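Local structure of sulfate adenylyltransferase, adenylylsulfate kinase (Thiobacillus denitrificans, 3CR8) at residues W163-M175 with S186-Q199. The protein probably makes activated sulfate, transferring phosphate from ATP to adenosine 5'-phosphosulfate to give 3'-phosphoadenylyl sulfate. Residues are numbered along the deposited sequence; the frame is centred on the assembly and turned at random.
Sequences WRRIIAWQARQPM and SAIENEANLLLHPQ
Asn193 grips the carbonyl O of Arg165 twice, through its backbone N and its side-chain ND2. The ND2 bond to Arg165 O, 3.1 Å long, is almost straight. The two donors come from opposite faces of that carbonyl, and the acceptor lies in the Asn193 amide plane. An asparagine suits the spot, since its CG sits beside its own backbone N (chi1 -53°), which brings both N-H groups to one oxygen. The amide stacks on Trp163, planes 21° apart, with CB over the six-membered ring in a CH-pi contact; OD1 has a weak hydrogen bond to Gln531 of a neighbouring subunit.

From here strands 166-169 and 193-196 bond in parallel register, the N-H and C=O of Ile167 both pointing to strand 193-196. Ile167 N donates to Asn193 O and Ile167 O accepts from Leu195 N; Leu195 O then takes Trp169 N, and Trp169 O takes His197 N. Beyond the strands, Ala171 O still receives Gln199 N.

Ile167, branched and apolar, is long enough to reach the buried helix end, where small Ala192 and Ala187 let its CG1 and CD1 pack close. There Ser186 O is satisfied twice, by Asn190 N and by Asn190 ND2 (2.8 Å), while Glu191, at positive phi, closes a Schellman motif. Strand 166-169, helix 177-189 and strand 193-196 form a beta-alpha-beta unit in the five-stranded parallel sheet (order 3-2-1-4-5, 166-169 in the middle) of the ATP-sulfurylase-like domain, a Rossmann-like nucleotidyltransferase fold.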
ATOM      1  N   TRP A 163     -11.650 -12.128 -38.168  1.00 41.11           N
ATOM      2  CA  TRP A 163     -11.862 -10.702 -38.330  1.00 44.25           C
ATOM      3  C   TRP A 163     -12.225 -10.396 -39.768  1.00 47.49           C
ATOM      4  O   TRP A 163     -11.843 -11.135 -40.658  1.00 59.21           O
ATOM      5  CB  TRP A 163     -10.565  -9.960 -38.011  1.00 51.21           C
ATOM      6  CG  TRP A 163     -10.222  -9.831 -36.565  1.00 50.18           C
ATOM      7  CD1 TRP A 163     -10.654 -10.612 -35.538  1.00 44.87           C
ATOM      8  CD2 TRP A 163      -9.343  -8.870 -36.001  1.00 45.58           C
ATOM      9  NE1 TRP A 163     -10.112 -10.179 -34.354  1.00 41.91           N
ATOM     10  CE2 TRP A 163      -9.298  -9.109 -34.613  1.00 44.25           C
ATOM     11  CE3 TRP A 163      -8.602  -7.813 -36.531  1.00 42.48           C
ATOM     12  CZ2 TRP A 163      -8.530  -8.336 -33.741  1.00 50.52           C
ATOM     13  CZ3 TRP A 163      -7.830  -7.044 -35.668  1.00 53.30           C
ATOM     14  CH2 TRP A 163      -7.794  -7.315 -34.282  1.00 52.95           C
ATOM     15  N   ARG A 164     -12.937  -9.294 -40.005  1.00 52.36           N
ATOM     16  CA  ARG A 164     -13.246  -8.855 -41.372  1.00 39.45           C
ATOM     17  C   ARG A 164     -12.952  -7.366 -41.595  1.00 43.28           C
ATOM     18  O   ARG A 164     -12.148  -6.968 -42.441  1.00 61.18           O
ATOM     19  CB  ARG A 164     -14.715  -9.108 -41.699  1.00 52.63           C
ATOM     20  CG  ARG A 164     -15.137 -10.566 -41.816  1.00 59.34           C
ATOM     21  CD  ARG A 164     -16.624 -10.694 -42.118  1.00 72.18           C
ATOM     22  NE  ARG A 164     -17.486 -10.430 -40.958  1.00105.12           N
ATOM     23  CZ  ARG A 164     -18.775 -10.080 -41.041  1.00107.07           C
ATOM     24  NH1 ARG A 164     -19.342  -9.944 -42.234  1.00106.60           N
ATOM     25  NH2 ARG A 164     -19.502  -9.861 -39.938  1.00 73.81           N
ATOM     26  N   ARG A 165     -13.630  -6.541 -40.813  1.00 37.67           N
ATOM     27  CA  ARG A 165     -13.579  -5.088 -40.919  1.00 43.33           C
ATOM     28  C   ARG A 165     -12.617  -4.604 -39.833  1.00 55.08           C
ATOM     29  O   ARG A 165     -12.779  -4.977 -38.655  1.00 45.58           O
ATOM     30  CB  ARG A 165     -14.995  -4.559 -40.661  1.00 46.23           C
ATOM     31  CG  ARG A 165     -15.212  -3.087 -40.785  1.00 57.38           C
ATOM     32  CD  ARG A 165     -16.436  -2.719 -39.977  1.00 65.46           C
ATOM     33  NE  ARG A 165     -17.126  -1.572 -40.533  1.00 67.25           N
ATOM     34  CZ  ARG A 165     -18.156  -1.688 -41.346  1.00 83.62           C
ATOM     35  NH1 ARG A 165     -18.586  -2.902 -41.673  1.00 74.11           N
ATOM     36  NH2 ARG A 165     -18.751  -0.602 -41.822  1.00104.02           N
ATOM     37  N   ILE A 166     -11.633  -3.779 -40.220  1.00 60.83           N
ATOM     38  CA  ILE A 166     -10.506  -3.432 -39.351  1.00 40.55           C
ATOM     39  C   ILE A 166     -10.044  -1.984 -39.515  1.00 41.40           C
ATOM     40  O   ILE A 166      -9.661  -1.559 -40.614  1.00 36.83           O
ATOM     41  CB  ILE A 166      -9.312  -4.383 -39.615  1.00 38.47           C
ATOM     42  CG1 ILE A 166      -9.738  -5.850 -39.479  1.00 40.55           C
ATOM     43  CG2 ILE A 166      -8.178  -4.094 -38.683  1.00 38.11           C
ATOM     44  CD1 ILE A 166      -8.743  -6.842 -40.059  1.00 40.91           C
ATOM     45  N   ILE A 167     -10.085  -1.239 -38.407  1.00 51.44           N
ATOM     46  CA  ILE A 167      -9.425   0.055 -38.320  1.00 46.40           C
ATOM     47  C   ILE A 167      -7.951  -0.159 -37.997  1.00 42.85           C
ATOM     48  O   ILE A 167      -7.601  -0.936 -37.101  1.00 44.29           O
ATOM     49  CB  ILE A 167      -9.994   0.904 -37.185  1.00 47.73           C
ATOM     50  CG1 ILE A 167     -11.475   0.659 -37.024  1.00 46.68           C
ATOM     51  CG2 ILE A 167      -9.708   2.394 -37.397  1.00 47.92           C
ATOM     52  CD1 ILE A 167     -12.089   1.597 -36.025  1.00 55.41           C
ATOM     53  N   ALA A 168      -7.095   0.560 -38.711  1.00 49.49           N
ATOM     54  CA  ALA A 168      -5.670   0.548 -38.437  1.00 48.79           C
ATOM     55  C   ALA A 168      -5.246   1.882 -37.877  1.00 44.35           C
ATOM     56  O   ALA A 168      -5.799   2.917 -38.246  1.00 47.17           O
ATOM     57  CB  ALA A 168      -4.901   0.250 -39.691  1.00 44.80           C
ATOM     58  N   TRP A 169      -4.272   1.837 -36.981  1.00 37.85           N
ATOM     59  CA  TRP A 169      -3.672   3.027 -36.412  1.00 41.32           C
ATOM     60  C   TRP A 169      -2.174   2.803 -36.618  1.00 49.32           C
ATOM     61  O   TRP A 169      -1.580   1.883 -36.040  1.00 39.48           O
ATOM     62  CB  TRP A 169      -4.050   3.145 -34.926  1.00 44.69           C
ATOM     63  CG  TRP A 169      -3.337   4.213 -34.199  1.00 48.97           C
ATOM     64  CD1 TRP A 169      -2.101   4.140 -33.623  1.00 55.26           C
ATOM     65  CD2 TRP A 169      -3.822   5.523 -33.942  1.00 57.50           C
ATOM     66  NE1 TRP A 169      -1.786   5.338 -33.030  1.00 64.83           N
ATOM     67  CE2 TRP A 169      -2.821   6.203 -33.221  1.00 46.44           C
ATOM     68  CE3 TRP A 169      -4.999   6.184 -34.246  1.00 64.85           C
ATOM     69  CZ2 TRP A 169      -2.970   7.507 -32.812  1.00 55.55           C
ATOM     70  CZ3 TRP A 169      -5.141   7.487 -33.836  1.00 69.74           C
ATOM     71  CH2 TRP A 169      -4.136   8.134 -33.124  1.00 68.47           C
ATOM     72  N   GLN A 170      -1.579   3.610 -37.489  1.00 48.88           N
ATOM     73  CA  GLN A 170      -0.191   3.428 -37.862  1.00 35.10           C
ATOM     74  C   GLN A 170       0.727   4.349 -37.091  1.00 41.16           C
ATOM     75  O   GLN A 170       1.384   5.199 -37.668  1.00 52.25           O
ATOM     76  CB  GLN A 170      -0.031   3.645 -39.361  1.00 45.41           C
ATOM     77  CG  GLN A 170      -0.272   2.366 -40.174  1.00 46.40           C
ATOM     78  CD  GLN A 170      -0.820   2.596 -41.593  1.00 49.83           C
ATOM     79  OE1 GLN A 170      -0.676   3.665 -42.183  1.00 45.05           O
ATOM     80  NE2 GLN A 170      -1.453   1.577 -42.135  1.00 46.58           N
ATOM     81  N   ALA A 171       0.786   4.151 -35.779  1.00 41.31           N
ATOM     82  CA  ALA A 171       1.456   5.081 -34.873  1.00 49.70           C
ATOM     83  C   ALA A 171       2.890   5.430 -35.253  1.00 49.19           C
ATOM     84  O   ALA A 171       3.630   4.587 -35.755  1.00 45.78           O
ATOM     85  CB  ALA A 171       1.412   4.548 -33.462  1.00 51.20           C
ATOM     86  N   ARG A 172       3.266   6.680 -35.004  1.00 43.15           N
ATOM     87  CA  ARG A 172       4.647   7.107 -35.159  1.00 54.32           C
ATOM     88  C   ARG A 172       5.218   7.578 -33.825  1.00 54.53           C
ATOM     89  O   ARG A 172       6.388   7.964 -33.751  1.00 47.30           O
ATOM     90  CB  ARG A 172       4.769   8.209 -36.205  1.00 58.23           C
ATOM     91  CG  ARG A 172       3.979   9.452 -35.862  1.00 71.29           C
ATOM     92  CD  ARG A 172       3.825  10.329 -37.097  1.00 98.44           C
ATOM     93  NE  ARG A 172       2.981   9.682 -38.098  1.00 93.86           N
ATOM     94  CZ  ARG A 172       1.683   9.932 -38.256  1.00101.88           C
ATOM     95  NH1 ARG A 172       1.064  10.838 -37.491  1.00 98.34           N
ATOM     96  NH2 ARG A 172       1.000   9.281 -39.192  1.00 97.23           N
ATOM     97  N   GLN A 173       4.388   7.541 -32.782  1.00 48.00           N
ATOM     98  CA  GLN A 173       4.796   7.963 -31.448  1.00 39.66           C
ATOM     99  C   GLN A 173       3.901   7.350 -30.387  1.00 47.62           C
ATOM    100  O   GLN A 173       2.787   6.940 -30.687  1.00 53.98           O
ATOM    101  CB  GLN A 173       4.724   9.469 -31.349  1.00 48.25           C
ATOM    102  CG  GLN A 173       3.343  10.027 -31.607  1.00 61.71           C
ATOM    103  CD  GLN A 173       3.150  11.399 -30.954  1.00 88.29           C
ATOM    104  OE1 GLN A 173       2.260  12.167 -31.345  1.00 85.97           O
ATOM    105  NE2 GLN A 173       3.985  11.709 -29.947  1.00 83.04           N
ATOM    106  N   PRO A 174       4.372   7.302 -29.134  1.00 40.92           N
ATOM    107  CA  PRO A 174       3.664   6.555 -28.096  1.00 36.95           C
ATOM    108  C   PRO A 174       2.253   7.021 -27.928  1.00 41.02           C
ATOM    109  O   PRO A 174       1.918   8.152 -28.252  1.00 41.99           O
ATOM    110  CB  PRO A 174       4.449   6.846 -26.824  1.00 25.54           C
ATOM    111  CG  PRO A 174       5.763   7.255 -27.290  1.00 42.82           C
ATOM    112  CD  PRO A 174       5.559   7.970 -28.599  1.00 41.91           C
ATOM    113  N   MET A 175       1.441   6.120 -27.395  1.00 51.00           N
ATOM    114  CA  MET A 175       0.024   6.323 -27.203  1.00 44.56           C
ATOM    115  C   MET A 175      -0.266   6.538 -25.727  1.00 45.23           C
ATOM    116  O   MET A 175       0.210   5.773 -24.885  1.00 45.97           O
ATOM    117  CB  MET A 175      -0.718   5.079 -27.714  1.00 36.63           C
ATOM    118  CG  MET A 175      -2.220   5.144 -27.591  1.00 47.37           C
ATOM    119  SD  MET A 175      -3.047   3.831 -28.485  1.00 59.49           S
ATOM    120  CE  MET A 175      -2.901   4.402 -30.179  1.00 45.09           C
ATOM    121  N   SER A 186     -13.758   4.666 -31.845  1.00 44.44           N
ATOM    122  CA  SER A 186     -13.799   4.589 -33.307  1.00 46.30           C
ATOM    123  C   SER A 186     -14.113   3.168 -33.700  1.00 51.82           C
ATOM    124  O   SER A 186     -14.907   2.937 -34.606  1.00 47.46           O
ATOM    125  CB  SER A 186     -12.487   5.017 -33.957  1.00 47.24           C
ATOM    126  OG  SER A 186     -12.158   6.372 -33.692  1.00 61.34           O
ATOM    127  N   ALA A 187     -13.492   2.221 -33.000  1.00 48.47           N
ATOM    128  CA  ALA A 187     -13.766   0.802 -33.197  1.00 42.55           C
ATOM    129  C   ALA A 187     -15.212   0.384 -32.866  1.00 60.78           C
ATOM    130  O   ALA A 187     -15.838  -0.331 -33.660  1.00 59.52           O
ATOM    131  CB  ALA A 187     -12.803  -0.020 -32.435  1.00 33.37           C
ATOM    132  N   ILE A 188     -15.762   0.820 -31.723  1.00 52.79           N
ATOM    133  CA  ILE A 188     -17.160   0.479 -31.437  1.00 60.71           C
ATOM    134  C   ILE A 188     -18.093   1.143 -32.453  1.00 62.20           C
ATOM    135  O   ILE A 188     -19.057   0.545 -32.917  1.00 62.20           O
ATOM    136  CB  ILE A 188     -17.637   0.778 -29.961  1.00 58.63           C
ATOM    137  CG1 ILE A 188     -17.934   2.251 -29.735  1.00 62.76           C
ATOM    138  CG2 ILE A 188     -16.653   0.281 -28.929  1.00 52.43           C
ATOM    139  CD1 ILE A 188     -17.694   2.675 -28.294  1.00 64.97           C
ATOM    140  N   GLU A 189     -17.771   2.375 -32.818  1.00 59.21           N
ATOM    141  CA  GLU A 189     -18.638   3.179 -33.675  1.00 58.87           C
ATOM    142  C   GLU A 189     -18.717   2.642 -35.092  1.00 54.52           C
ATOM    143  O   GLU A 189     -19.728   2.776 -35.749  1.00 55.41           O
ATOM    144  CB  GLU A 189     -18.114   4.615 -33.703  1.00 62.09           C
ATOM    145  CG  GLU A 189     -19.090   5.657 -34.213  1.00 77.19           C
ATOM    146  CD  GLU A 189     -18.636   7.070 -33.854  1.00102.99           C
ATOM    147  OE1 GLU A 189     -18.648   7.937 -34.761  1.00100.84           O
ATOM    148  OE2 GLU A 189     -18.261   7.303 -32.673  1.00 87.62           O
ATOM    149  N   ASN A 190     -17.625   2.061 -35.571  1.00 63.72           N
ATOM    150  CA  ASN A 190     -17.565   1.534 -36.931  1.00 55.46           C
ATOM    151  C   ASN A 190     -17.680   0.021 -36.933  1.00 53.13           C
ATOM    152  O   ASN A 190     -17.433  -0.623 -37.949  1.00 52.26           O
ATOM    153  CB  ASN A 190     -16.265   1.958 -37.625  1.00 50.71           C
ATOM    154  CG  ASN A 190     -16.224   3.450 -37.920  1.00 57.75           C
ATOM    155  OD1 ASN A 190     -16.573   3.880 -39.024  1.00 64.35           O
ATOM    156  ND2 ASN A 190     -15.805   4.249 -36.935  1.00 50.26           N
ATOM    157  N   GLU A 191     -18.070  -0.532 -35.790  1.00 53.55           N
ATOM    158  CA  GLU A 191     -18.176  -1.977 -35.636  1.00 59.61           C
ATOM    159  C   GLU A 191     -16.955  -2.684 -36.236  1.00 61.15           C
ATOM    160  O   GLU A 191     -17.085  -3.618 -37.062  1.00 48.54           O
ATOM    161  CB  GLU A 191     -19.467  -2.494 -36.270  1.00 55.24           C
ATOM    162  CG  GLU A 191     -20.745  -1.979 -35.588  1.00 71.50           C
ATOM    163  CD  GLU A 191     -22.009  -2.621 -36.134  1.00 88.80           C
ATOM    164  OE1 GLU A 191     -22.035  -3.866 -36.291  1.00 88.26           O
ATOM    165  OE2 GLU A 191     -22.976  -1.879 -36.407  1.00102.19           O
ATOM    166  N   ALA A 192     -15.777  -2.231 -35.799  1.00 51.54           N
ATOM    167  CA  ALA A 192     -14.509  -2.705 -36.340  1.00 53.84           C
ATOM    168  C   ALA A 192     -13.543  -3.249 -35.282  1.00 50.91           C
ATOM    169  O   ALA A 192     -13.579  -2.836 -34.111  1.00 53.61           O
ATOM    170  CB  ALA A 192     -13.843  -1.589 -37.150  1.00 47.85           C
ATOM    171  N   ASN A 193     -12.696  -4.185 -35.714  1.00 47.00           N
ATOM    172  CA  ASN A 193     -11.534  -4.608 -34.931  1.00 46.50           C
ATOM    173  C   ASN A 193     -10.412  -3.586 -35.084  1.00 51.61           C
ATOM    174  O   ASN A 193     -10.436  -2.775 -36.009  1.00 52.79           O
ATOM    175  CB  ASN A 193     -11.063  -5.996 -35.348  1.00 44.49           C
ATOM    176  CG  ASN A 193     -12.189  -7.032 -35.332  1.00 52.05           C
ATOM    177  OD1 ASN A 193     -12.327  -7.800 -34.382  1.00 56.05           O
ATOM    178  ND2 ASN A 193     -12.998  -7.051 -36.388  1.00 53.38           N
ATOM    179  N   LEU A 194      -9.450  -3.596 -34.166  1.00 49.70           N
ATOM    180  CA  LEU A 194      -8.442  -2.549 -34.135  1.00 37.18           C
ATOM    181  C   LEU A 194      -7.077  -3.145 -34.295  1.00 47.77           C
ATOM    182  O   LEU A 194      -6.740  -4.131 -33.621  1.00 43.11           O
ATOM    183  CB  LEU A 194      -8.495  -1.787 -32.818  1.00 50.57           C
ATOM    184  CG  LEU A 194      -7.411  -0.731 -32.638  1.00 42.52           C
ATOM    185  CD1 LEU A 194      -7.628   0.375 -33.633  1.00 45.60           C
ATOM    186  CD2 LEU A 194      -7.396  -0.200 -31.209  1.00 41.96           C
ATOM    187  N   LEU A 195      -6.307  -2.529 -35.195  1.00 50.63           N
ATOM    188  CA  LEU A 195      -4.923  -2.894 -35.462  1.00 37.93           C
ATOM    189  C   LEU A 195      -3.966  -1.754 -35.053  1.00 43.87           C
ATOM    190  O   LEU A 195      -3.965  -0.654 -35.633  1.00 45.64           O
ATOM    191  CB  LEU A 195      -4.743  -3.272 -36.939  1.00 33.79           C
ATOM    192  CG  LEU A 195      -3.288  -3.530 -37.350  1.00 44.91           C
ATOM    193  CD1 LEU A 195      -2.765  -4.773 -36.634  1.00 49.87           C
ATOM    194  CD2 LEU A 195      -3.119  -3.689 -38.834  1.00 37.01           C
ATOM    195  N   LEU A 196      -3.162  -2.004 -34.029  1.00 40.64           N
ATOM    196  CA  LEU A 196      -2.122  -1.051 -33.659  1.00 40.07           C
ATOM    197  C   LEU A 196      -0.923  -1.399 -34.505  1.00 47.75           C
ATOM    198  O   LEU A 196      -0.348  -2.509 -34.384  1.00 38.85           O
ATOM    199  CB  LEU A 196      -1.796  -1.193 -32.179  1.00 44.26           C
ATOM    200  CG  LEU A 196      -3.010  -0.984 -31.261  1.00 42.43           C
ATOM    201  CD1 LEU A 196      -2.697  -1.346 -29.827  1.00 34.04           C
ATOM    202  CD2 LEU A 196      -3.476   0.466 -31.354  1.00 42.50           C
ATOM    203  N   HIS A 197      -0.562  -0.458 -35.373  1.00 41.61           N
ATOM    204  CA  HIS A 197       0.395  -0.722 -36.449  1.00 38.53           C
ATOM    205  C   HIS A 197       1.482   0.331 -36.436  1.00 35.21           C
ATOM    206  O   HIS A 197       1.565   1.121 -37.347  1.00 55.76           O
ATOM    207  CB  HIS A 197      -0.371  -0.676 -37.780  1.00 35.73           C
ATOM    208  CG  HIS A 197       0.096  -1.659 -38.809  1.00 44.19           C
ATOM    209  ND1 HIS A 197       0.835  -2.777 -38.502  1.00 51.41           N
ATOM    210  CD2 HIS A 197      -0.118  -1.705 -40.148  1.00 52.54           C
ATOM    211  CE1 HIS A 197       1.079  -3.462 -39.607  1.00 43.31           C
ATOM    212  NE2 HIS A 197       0.511  -2.835 -40.617  1.00 41.58           N
ATOM    213  N   PRO A 198       2.321   0.366 -35.391  1.00 42.60           N
ATOM    214  CA  PRO A 198       3.316   1.449 -35.258  1.00 47.71           C
ATOM    215  C   PRO A 198       4.427   1.408 -36.319  1.00 49.79           C
ATOM    216  O   PRO A 198       5.028   0.343 -36.537  1.00 38.78           O
ATOM    217  CB  PRO A 198       3.945   1.195 -33.882  1.00 35.59           C
ATOM    218  CG  PRO A 198       3.107   0.179 -33.221  1.00 34.89           C
ATOM    219  CD  PRO A 198       2.437  -0.613 -34.302  1.00 39.03           C
ATOM    220  N   GLN A 199       4.714   2.550 -36.949  1.00 52.60           N
ATOM    221  CA  GLN A 199       5.824   2.613 -37.895  1.00 51.89           C
ATOM    222  C   GLN A 199       7.171   2.299 -37.225  1.00 46.98           C
ATOM    223  O   GLN A 199       7.517   2.857 -36.186  1.00 44.21           O
ATOM    224  CB  GLN A 199       5.831   3.944 -38.630  1.00 51.66           C
ATOM    225  CG  GLN A 199       5.120   3.862 -39.953  1.00 57.50           C
ATOM    226  CD  GLN A 199       4.187   5.030 -40.193  1.00 70.16           C
ATOM    227  OE1 GLN A 199       4.210   6.026 -39.459  1.00 78.16           O
ATOM    228  NE2 GLN A 199       3.350   4.914 -41.224  1.00 65.51           N
TER